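Local structure of DUF1425 domain-containing protein (Shewanella loihica, 3O0L) at residues G44-K49 with L104-A109; Y58-Y63 with V90-P95. The protein is of unknown function but belongs to the DUF1425 family of E-set beta-sandwich domains and is probably exported as a lipoprotein. All coordinates share one frame; numbering follows the deposited sequence. Where two conformers were deposited one is given.

Contact 1 of 2, residues G44-K49 with L104-A109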
ATOM      1  N   GLY A  44       2.821 -12.181   7.475  1.00 29.62           N
ATOM      2  CA  GLY A  44       2.868 -10.754   7.231  1.00 30.03           C
ATOM      3  C   GLY A  44       4.155 -10.194   7.757  1.00 30.97           C
ATOM      4  O   GLY A  44       4.785 -10.768   8.663  1.00 34.45           O
ATOM      5  N   THR A  45       4.570  -9.073   7.173  1.00 30.72           N
ATOM      6  CA  THR A  45       5.751  -8.366   7.625  0.50 30.10           C
ATOM      7  C   THR A  45       5.358  -6.893   7.763  1.00 29.50           C
ATOM      8  O   THR A  45       4.774  -6.327   6.833  1.00 29.33           O
ATOM      9  CB  THR A  45       6.921  -8.547   6.618  0.50 34.05           C
ATOM     10  OG1 THR A  45       7.520  -9.846   6.799  0.50 26.07           O
ATOM     11  CG2 THR A  45       7.986  -7.436   6.811  0.50 31.79           C
ATOM     12  N   ILE A  46       5.652  -6.294   8.911  1.00 25.63           N
ATOM     13  CA  ILE A  46       5.382  -4.877   9.162  1.00 27.94           C
ATOM     14  C   ILE A  46       6.703  -4.266   9.541  1.00 29.31           C
ATOM     15  O   ILE A  46       7.328  -4.641  10.548  1.00 28.99           O
ATOM     16  CB  ILE A  46       4.360  -4.669  10.279  1.00 25.50           C
ATOM     17  CG1 ILE A  46       3.060  -5.412   9.971  1.00 28.01           C
ATOM     18  CG2 ILE A  46       4.008  -3.201  10.433  1.00 29.35           C
ATOM     19  CD1 ILE A  46       2.087  -5.511  11.205  1.00 30.82           C
ATOM     20  N   ILE A  47       7.176  -3.345   8.703  1.00 29.56           N
ATOM     21  CA  ILE A  47       8.471  -2.709   8.886  1.00 29.24           C
ATOM     22  C   ILE A  47       8.294  -1.235   9.107  1.00 33.80           C
ATOM     23  O   ILE A  47       7.574  -0.589   8.332  1.00 32.73           O
ATOM     24  CB  ILE A  47       9.342  -2.843   7.617  1.00 34.43           C
ATOM     25  CG1 ILE A  47       9.376  -4.287   7.117  1.00 40.78           C
ATOM     26  CG2 ILE A  47      10.763  -2.321   7.884  1.00 37.28           C
ATOM     27  CD1 ILE A  47      10.377  -4.518   5.971  1.00 48.50           C
ATOM     28  N   SER A  48       8.900  -0.714  10.168  1.00 33.22           N
ATOM     29  CA  SER A  48       9.018   0.724  10.361  1.00 38.99           C
ATOM     30  C   SER A  48      10.348   1.224   9.796  1.00 40.64           C
ATOM     31  O   SER A  48      11.404   0.592   9.970  1.00 41.07           O
ATOM     32  CB  SER A  48       8.923   1.123  11.829  1.00 41.26           C
ATOM     33  OG  SER A  48       9.460   2.422  11.985  1.00 48.65           O
ATOM     34  N   LYS A  49      10.281   2.357   9.103  1.00 36.96           N
ATOM     35  CA  LYS A  49      11.458   2.981   8.533  1.00 42.21           C
ATOM     36  C   LYS A  49      11.586   4.380   9.123  1.00 46.68           C
ATOM     37  O   LYS A  49      12.044   5.306   8.461  1.00 49.45           O
ATOM     38  CB  LYS A  49      11.344   3.020   7.006  1.00 41.96           C
ATOM     39  CG  LYS A  49      11.437   1.662   6.330  1.00 47.90           C
ATOM     40  CD  LYS A  49      11.699   1.797   4.840  1.00 56.93           C
ATOM     41  CE  LYS A  49      11.259   0.551   4.065  1.00 64.57           C
ATOM     42  NZ  LYS A  49      12.114  -0.621   4.348  1.00 65.89           N
ATOM     43  N   LEU A 104      -3.704  -8.525   4.974  1.00 24.44           N
ATOM     44  CA  LEU A 104      -3.279  -7.942   6.243  1.00 24.18           C
ATOM     45  C   LEU A 104      -3.704  -6.488   6.261  1.00 25.59           C
ATOM     46  O   LEU A 104      -3.425  -5.770   5.300  1.00 28.07           O
ATOM     47  CB  LEU A 104      -1.762  -8.035   6.401  1.00 23.28           C
ATOM     48  CG  LEU A 104      -1.092  -7.390   7.617  1.00 25.28           C
ATOM     49  CD1 LEU A 104      -1.686  -7.970   8.929  1.00 23.50           C
ATOM     50  CD2 LEU A 104       0.411  -7.579   7.578  1.00 29.08           C
ATOM     51  N   TYR A 105      -4.377  -6.061   7.331  1.00 24.70           N
ATOM     52  CA  TYR A 105      -4.715  -4.647   7.583  1.00 25.51           C
ATOM     53  C   TYR A 105      -3.948  -4.119   8.776  1.00 26.09           C
ATOM     54  O   TYR A 105      -3.817  -4.820   9.770  1.00 26.61           O
ATOM     55  CB  TYR A 105      -6.200  -4.490   7.868  1.00 25.96           C
ATOM     56  CG  TYR A 105      -7.041  -4.826   6.673  1.00 27.70           C
ATOM     57  CD1 TYR A 105      -7.425  -6.132   6.391  1.00 32.10           C
ATOM     58  CD2 TYR A 105      -7.375  -3.830   5.761  1.00 38.53           C
ATOM     59  CE1 TYR A 105      -8.149  -6.414   5.262  1.00 35.31           C
ATOM     60  CE2 TYR A 105      -8.109  -4.101   4.634  1.00 36.41           C
ATOM     61  CZ  TYR A 105      -8.500  -5.376   4.400  1.00 40.76           C
ATOM     62  OH  TYR A 105      -9.218  -5.591   3.269  1.00 46.31           O
ATOM     63  N   VAL A 106      -3.422  -2.895   8.656  1.00 23.94           N
ATOM     64  CA  VAL A 106      -2.688  -2.227   9.699  1.00 23.34           C
ATOM     65  C   VAL A 106      -3.277  -0.861   9.867  1.00 27.07           C
ATOM     66  O   VAL A 106      -3.531  -0.151   8.877  1.00 26.66           O
ATOM     67  CB  VAL A 106      -1.185  -2.110   9.354  1.00 26.54           C
ATOM     68  CG1 VAL A 106      -0.451  -1.198  10.313  1.00 25.13           C
ATOM     69  CG2 VAL A 106      -0.519  -3.506   9.290  1.00 23.06           C
ATOM     70  N   ARG A 107      -3.515  -0.471  11.116  1.00 23.79           N
ATOM     71  CA  ARG A 107      -3.996   0.864  11.342  1.00 25.82           C
ATOM     72  C   ARG A 107      -3.128   1.586  12.341  1.00 25.37           C
ATOM     73  O   ARG A 107      -2.517   0.974  13.214  1.00 27.97           O
ATOM     74  CB  ARG A 107      -5.479   0.872  11.629  1.00 30.51           C
ATOM     75  CG  ARG A 107      -5.889   0.340  12.879  1.00 35.11           C
ATOM     76  CD  ARG A 107      -7.422   0.233  12.906  1.00 42.86           C
ATOM     77  NE  ARG A 107      -7.826  -0.150  14.240  1.00 42.74           N
ATOM     78  CZ  ARG A 107      -9.069  -0.458  14.620  1.00 50.02           C
ATOM     79  NH1 ARG A 107     -10.109  -0.440  13.774  1.00 42.72           N
ATOM     80  NH2 ARG A 107      -9.260  -0.799  15.875  1.00 45.74           N
ATOM     81  N   GLU A 108      -3.008   2.896  12.142  1.00 25.99           N
ATOM     82  CA  GLU A 108      -2.217   3.749  13.006  1.00 32.62           C
ATOM     83  C   GLU A 108      -2.941   5.060  13.159  1.00 33.58           C
ATOM     84  O   GLU A 108      -3.701   5.473  12.279  1.00 30.85           O
ATOM     85  CB  GLU A 108      -0.807   3.979  12.438  1.00 34.64           C
ATOM     86  CG  GLU A 108      -0.815   4.499  11.017  1.00 45.03           C
ATOM     87  CD  GLU A 108       0.559   4.968  10.522  1.00 59.98           C
ATOM     88  OE1 GLU A 108       0.952   6.129  10.847  1.00 58.61           O
ATOM     89  OE2 GLU A 108       1.222   4.185   9.792  1.00 52.57           O
ATOM     90  N   ALA A 109      -2.763   5.676  14.309  1.00 38.44           N
ATOM     91  CA  ALA A 109      -3.361   6.954  14.578  1.00 44.78           C
ATOM     92  C   ALA A 109      -2.404   7.985  13.981  1.00 47.81           C
ATOM     93  O   ALA A 109      -1.208   7.839  14.119  1.00 49.43           O
ATOM     94  CB  ALA A 109      -3.532   7.159  16.111  1.00 48.02           C
TER
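None of the flat side chains of 104-109 takes part in this contact. The Tyr105 side chain packs on Thr61 and Tyr63 of the adjacent strand, and Tyr105 on Ser10 of the second subunit; the Arg107 guanidinium group makes a cation-pi contact with Trp77 while its NH2 is hydrogen-bonded to Gln57 OE1, and Glu108 OE1 is hydrogen-bonded to Ser24 OG. The meeting with 44-49 is therefore purely aliphatic and rests on Ile46, Leu104 and Val106, all buried. Ile46 and Val106 reach toward each other tip to tip, with Ile46 CD1 3.8 Å from Val106 CG2. Ile46 has CG1 anti to its carbonyl carbon (chi1 -56°), and chi2 of 167° extends CD1 from there straight toward the valine. The same CG1 also lies 4.2 Å from Leu104 CD2, the two side chains crossing obliquely, so the isoleucine touches both Leu104 and Val106. Leu104, with CG anti to its backbone N, places CD2 beside Ile46 and against the backbone, 4.0 Å from Gly44 CA. The fit is tight at this point, since a beta carbon on Gly44 would lie only 2.8 Å from Leu104 CD2 and clash with it. The strands run nearly parallel, their axes 8.9 Å apart and crossing at -24°, the geometry of aligned face-to-face packing in a beta sandwich. Strand 40-48 belongs to the five-stranded sheet, between 22-34 and 87-93, and strand 101-109 to the three-stranded one, beside 54-63. Ile46 also packs on Leu80 and Leu82 of strand 78-82, and Leu104 on Ala30, Phe60 and Val90, which joins these residues to the rest of the core between the sheets. On its other side, 105-109 pairs antiparallel with a strand of the second subunit, so the sheet continues across the dimer interface.

Contact 2 of 2, residues Y58-Y63 with V90-P95; sequences YKFTWY and VTALSP
Three aromatic side chains of one strand, Tyr58, Phe60 and Trp62, point toward 90-95, and each meets it differently. Tyr58 presents a face to Val90: CG1 stands over the ring, off-centre toward the rim and 3.8 Å from its centroid, in a CH-pi contact made tip to tip. Val90 divides its methyls between two rings, for CG2 lies 3.8 Å from Phe60 CZ. The phenylalanine slants across the valine, and its CD2 comes 3.6 Å from Ala92 CB. Trp62 is gripped most extensively, with two CH-pi contacts on the same face of the indole. Ser94 CA sits 3.7 Å from the centroid of the six-membered ring, 14° off its normal, and Pro95 CD lies 3.6 Å from that of the five-membered ring, 9° off. The edge of the same indole takes Ala92 O, in plane and 3.5 Å from Trp62 CZ2. An alanine in place of Trp62 would probably leave Ser94 and Pro95 without their flat platform and loosen the turn that follows strand 87-93. Near the Tyr58 end, a water accepts from Thr91 N at 2.8 Å and makes a weak bond with Tyr58 OH, while Thr91 OG1 finds its partners in Ala42 O and Arg41. The strands approach to 8.1 Å between axes and cross at -35°, again as sheets do in a beta sandwich. Strand 54-63 is the middle of the three-stranded sheet, between 78-82 and 101-109, whereas 87-93 is an outermost strand of the five-stranded one. Ala42 of the neighbouring strand 40-48 packs on both Phe60 and Trp62, and Asp72 from a loop touches Trp62 and Pro95.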
ATOM      1  N   TYR A  58      -3.128  -4.493  13.994  1.00 23.21           N
ATOM      2  CA  TYR A  58      -3.264  -5.258  12.784  1.00 23.69           C
ATOM      3  C   TYR A  58      -4.248  -6.392  12.906  1.00 25.42           C
ATOM      4  O   TYR A  58      -4.562  -6.843  14.018  1.00 25.32           O
ATOM      5  CB  TYR A  58      -1.902  -5.827  12.349  1.00 23.40           C
ATOM      6  CG  TYR A  58      -1.459  -7.027  13.170  1.00 26.10           C
ATOM      7  CD1 TYR A  58      -0.779  -6.848  14.392  1.00 30.69           C
ATOM      8  CD2 TYR A  58      -1.740  -8.323  12.746  1.00 27.88           C
ATOM      9  CE1 TYR A  58      -0.407  -7.955  15.177  1.00 35.11           C
ATOM     10  CE2 TYR A  58      -1.398  -9.406  13.504  1.00 27.98           C
ATOM     11  CZ  TYR A  58      -0.705  -9.226  14.713  1.00 35.87           C
ATOM     12  OH  TYR A  58      -0.322 -10.328  15.435  1.00 38.22           O
ATOM     13  N   LYS A  59      -4.726  -6.846  11.754  1.00 24.35           N
ATOM     14  CA  LYS A  59      -5.472  -8.111  11.679  1.00 30.09           C
ATOM     15  C   LYS A  59      -5.521  -8.604  10.271  1.00 28.15           C
ATOM     16  O   LYS A  59      -5.430  -7.822   9.320  1.00 24.82           O
ATOM     17  CB  LYS A  59      -6.892  -8.012  12.240  1.00 32.82           C
ATOM     18  CG  LYS A  59      -7.929  -7.376  11.397  1.00 41.14           C
ATOM     19  CD  LYS A  59      -9.276  -7.793  11.968  1.00 47.97           C
ATOM     20  CE  LYS A  59     -10.401  -6.965  11.448  1.00 53.64           C
ATOM     21  NZ  LYS A  59     -11.584  -7.075  12.372  1.00 62.25           N
ATOM     22  N   PHE A  60      -5.595  -9.917  10.143  1.00 25.46           N
ATOM     23  CA  PHE A  60      -5.785 -10.532   8.837  1.00 25.55           C
ATOM     24  C   PHE A  60      -7.252 -10.796   8.607  1.00 28.77           C
ATOM     25  O   PHE A  60      -7.995 -11.054   9.556  1.00 26.90           O
ATOM     26  CB  PHE A  60      -5.081 -11.889   8.745  1.00 26.03           C
ATOM     27  CG  PHE A  60      -3.574 -11.829   8.758  1.00 23.87           C
ATOM     28  CD1 PHE A  60      -2.860 -11.685   7.577  1.00 25.69           C
ATOM     29  CD2 PHE A  60      -2.875 -11.982   9.926  1.00 27.47           C
ATOM     30  CE1 PHE A  60      -1.512 -11.654   7.578  1.00 27.99           C
ATOM     31  CE2 PHE A  60      -1.493 -11.950   9.927  1.00 25.41           C
ATOM     32  CZ  PHE A  60      -0.809 -11.792   8.755  1.00 27.32           C
ATOM     33  N   THR A  61      -7.641 -10.802   7.340  1.00 25.19           N
ATOM     34  CA  THR A  61      -8.952 -11.284   6.915  1.00 27.47           C
ATOM     35  C   THR A  61      -8.705 -12.339   5.831  1.00 27.45           C
ATOM     36  O   THR A  61      -7.650 -12.347   5.163  1.00 28.90           O
ATOM     37  CB  THR A  61      -9.836 -10.172   6.358  1.00 29.87           C
ATOM     38  OG1 THR A  61      -9.136  -9.534   5.302  1.00 37.83           O
ATOM     39  CG2 THR A  61     -10.113  -9.088   7.430  1.00 23.33           C
ATOM     40  N   TRP A  62      -9.667 -13.227   5.668  1.00 25.80           N
ATOM     41  CA  TRP A  62      -9.512 -14.371   4.810  1.00 26.23           C
ATOM     42  C   TRP A  62     -10.651 -14.425   3.787  1.00 28.85           C
ATOM     43  O   TRP A  62     -11.802 -14.100   4.095  1.00 29.39           O
ATOM     44  CB  TRP A  62      -9.569 -15.604   5.678  1.00 24.64           C
ATOM     45  CG  TRP A  62      -8.421 -15.721   6.585  1.00 22.75           C
ATOM     46  CD1 TRP A  62      -8.317 -15.248   7.845  1.00 24.52           C
ATOM     47  CD2 TRP A  62      -7.172 -16.336   6.283  1.00 23.03           C
ATOM     48  NE1 TRP A  62      -7.077 -15.542   8.373  1.00 24.84           N
ATOM     49  CE2 TRP A  62      -6.365 -16.236   7.439  1.00 25.62           C
ATOM     50  CE3 TRP A  62      -6.675 -17.022   5.170  1.00 29.74           C
ATOM     51  CZ2 TRP A  62      -5.066 -16.757   7.490  1.00 30.68           C
ATOM     52  CZ3 TRP A  62      -5.376 -17.524   5.220  1.00 29.17           C
ATOM     53  CH2 TRP A  62      -4.600 -17.388   6.372  1.00 27.23           C
ATOM     54  N   TYR A  63     -10.323 -14.889   2.584  1.00 30.65           N
ATOM     55  CA  TYR A  63     -11.272 -14.993   1.477  1.00 33.33           C
ATOM     56  C   TYR A  63     -11.202 -16.353   0.805  1.00 32.65           C
ATOM     57  O   TYR A  63     -10.155 -16.993   0.751  1.00 33.47           O
ATOM     58  CB  TYR A  63     -10.993 -13.898   0.435  1.00 35.93           C
ATOM     59  CG  TYR A  63     -10.965 -12.545   1.055  1.00 33.47           C
ATOM     60  CD1 TYR A  63     -12.135 -11.799   1.214  1.00 47.16           C
ATOM     61  CD2 TYR A  63      -9.785 -12.028   1.553  1.00 37.36           C
ATOM     62  CE1 TYR A  63     -12.106 -10.553   1.826  1.00 49.37           C
ATOM     63  CE2 TYR A  63      -9.754 -10.796   2.157  1.00 41.70           C
ATOM     64  CZ  TYR A  63     -10.903 -10.067   2.297  1.00 47.93           C
ATOM     65  OH  TYR A  63     -10.820  -8.856   2.921  1.00 54.21           O
ATOM     66  N   VAL A  90       4.252 -11.188  11.557  1.00 30.64           N
ATOM     67  CA  VAL A  90       2.946 -11.585  12.121  1.00 28.09           C
ATOM     68  C   VAL A  90       2.390 -12.758  11.322  1.00 26.93           C
ATOM     69  O   VAL A  90       2.654 -12.931  10.116  1.00 28.09           O
ATOM     70  CB  VAL A  90       1.960 -10.407  12.146  1.00 28.79           C
ATOM     71  CG1 VAL A  90       2.448  -9.353  13.115  1.00 29.38           C
ATOM     72  CG2 VAL A  90       1.749  -9.864  10.758  1.00 28.22           C
ATOM     73  N   THR A  91       1.656 -13.636  12.011  1.00 28.38           N
ATOM     74  CA  THR A  91       1.156 -14.800  11.358  1.00 29.40           C
ATOM     75  C   THR A  91      -0.242 -15.170  11.861  1.00 29.47           C
ATOM     76  O   THR A  91      -0.661 -14.715  12.914  1.00 28.51           O
ATOM     77  CB  THR A  91       2.126 -15.974  11.572  1.00 34.03           C
ATOM     78  OG1 THR A  91       1.762 -17.036  10.671  1.00 39.13           O
ATOM     79  CG2 THR A  91       2.100 -16.439  13.040  1.00 28.24           C
ATOM     80  N   ALA A  92      -0.986 -15.892  11.032  1.00 28.52           N
ATOM     81  CA  ALA A  92      -2.330 -16.398  11.402  1.00 28.47           C
ATOM     82  C   ALA A  92      -2.613 -17.658  10.614  1.00 26.21           C
ATOM     83  O   ALA A  92      -2.360 -17.737   9.428  1.00 27.61           O
ATOM     84  CB  ALA A  92      -3.420 -15.376  11.114  1.00 26.60           C
ATOM     85  N   LEU A  93      -3.182 -18.644  11.299  1.00 27.45           N
ATOM     86  CA  LEU A  93      -3.651 -19.848  10.653  1.00 26.16           C
ATOM     87  C   LEU A  93      -5.022 -19.563  10.066  1.00 26.46           C
ATOM     88  O   LEU A  93      -5.844 -18.883  10.698  1.00 26.34           O
ATOM     89  CB  LEU A  93      -3.731 -20.948  11.703  1.00 29.50           C
ATOM     90  CG  LEU A  93      -4.013 -22.352  11.249  1.00 29.59           C
ATOM     91  CD1 LEU A  93      -2.947 -22.832  10.277  1.00 31.37           C
ATOM     92  CD2 LEU A  93      -4.132 -23.223  12.548  1.00 33.15           C
ATOM     93  N   SER A  94      -5.264 -20.038   8.854  1.00 24.99           N
ATOM     94  CA  SER A  94      -6.589 -19.946   8.221  0.50 25.89           C
ATOM     95  C   SER A  94      -7.681 -20.578   9.110  1.00 22.82           C
ATOM     96  O   SER A  94      -7.441 -21.586   9.780  1.00 23.97           O
ATOM     97  CB  SER A  94      -6.593 -20.646   6.868  0.50 27.32           C
ATOM     98  OG  SER A  94      -7.922 -20.904   6.438  0.50 33.78           O
ATOM     99  N   PRO A  95      -8.891 -19.984   9.138  1.00 24.23           N
ATOM    100  CA  PRO A  95      -9.932 -20.508   9.981  1.00 23.92           C
ATOM    101  C   PRO A  95     -10.655 -21.694   9.379  1.00 25.65           C
ATOM    102  O   PRO A  95     -11.234 -22.436  10.103  1.00 25.67           O
ATOM    103  CB  PRO A  95     -10.876 -19.313  10.175  1.00 26.89           C
ATOM    104  CG  PRO A  95     -10.736 -18.544   8.947  1.00 28.01           C
ATOM    105  CD  PRO A  95      -9.310 -18.734   8.472  1.00 24.90           C
TER
HETATM  106  O   HOH W   1       1.546 -13.139  14.786  1.00 35.99           O

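From the N terminus the chain reaches the four segments in the order 44-49, 58-63, 90-95 and 104-109. Contact 2 joins the middle two, closing a loop of 26 residues, and is nested within the loop of 54 residues closed by contact 1. Each contact spans the sandwich, but the chain crosses in opposite senses: 44-49 and 90-95 belong to the five-stranded sheet, 58-63 and 104-109 to the three-stranded one. Edge-to-edge pairing then unites the contacts, with probable hydrogen bonds from Gly44 N to Val90 O and from Tyr105 N to Lys59 O. Their centres, 14 Å apart, mark two points along one continuous core.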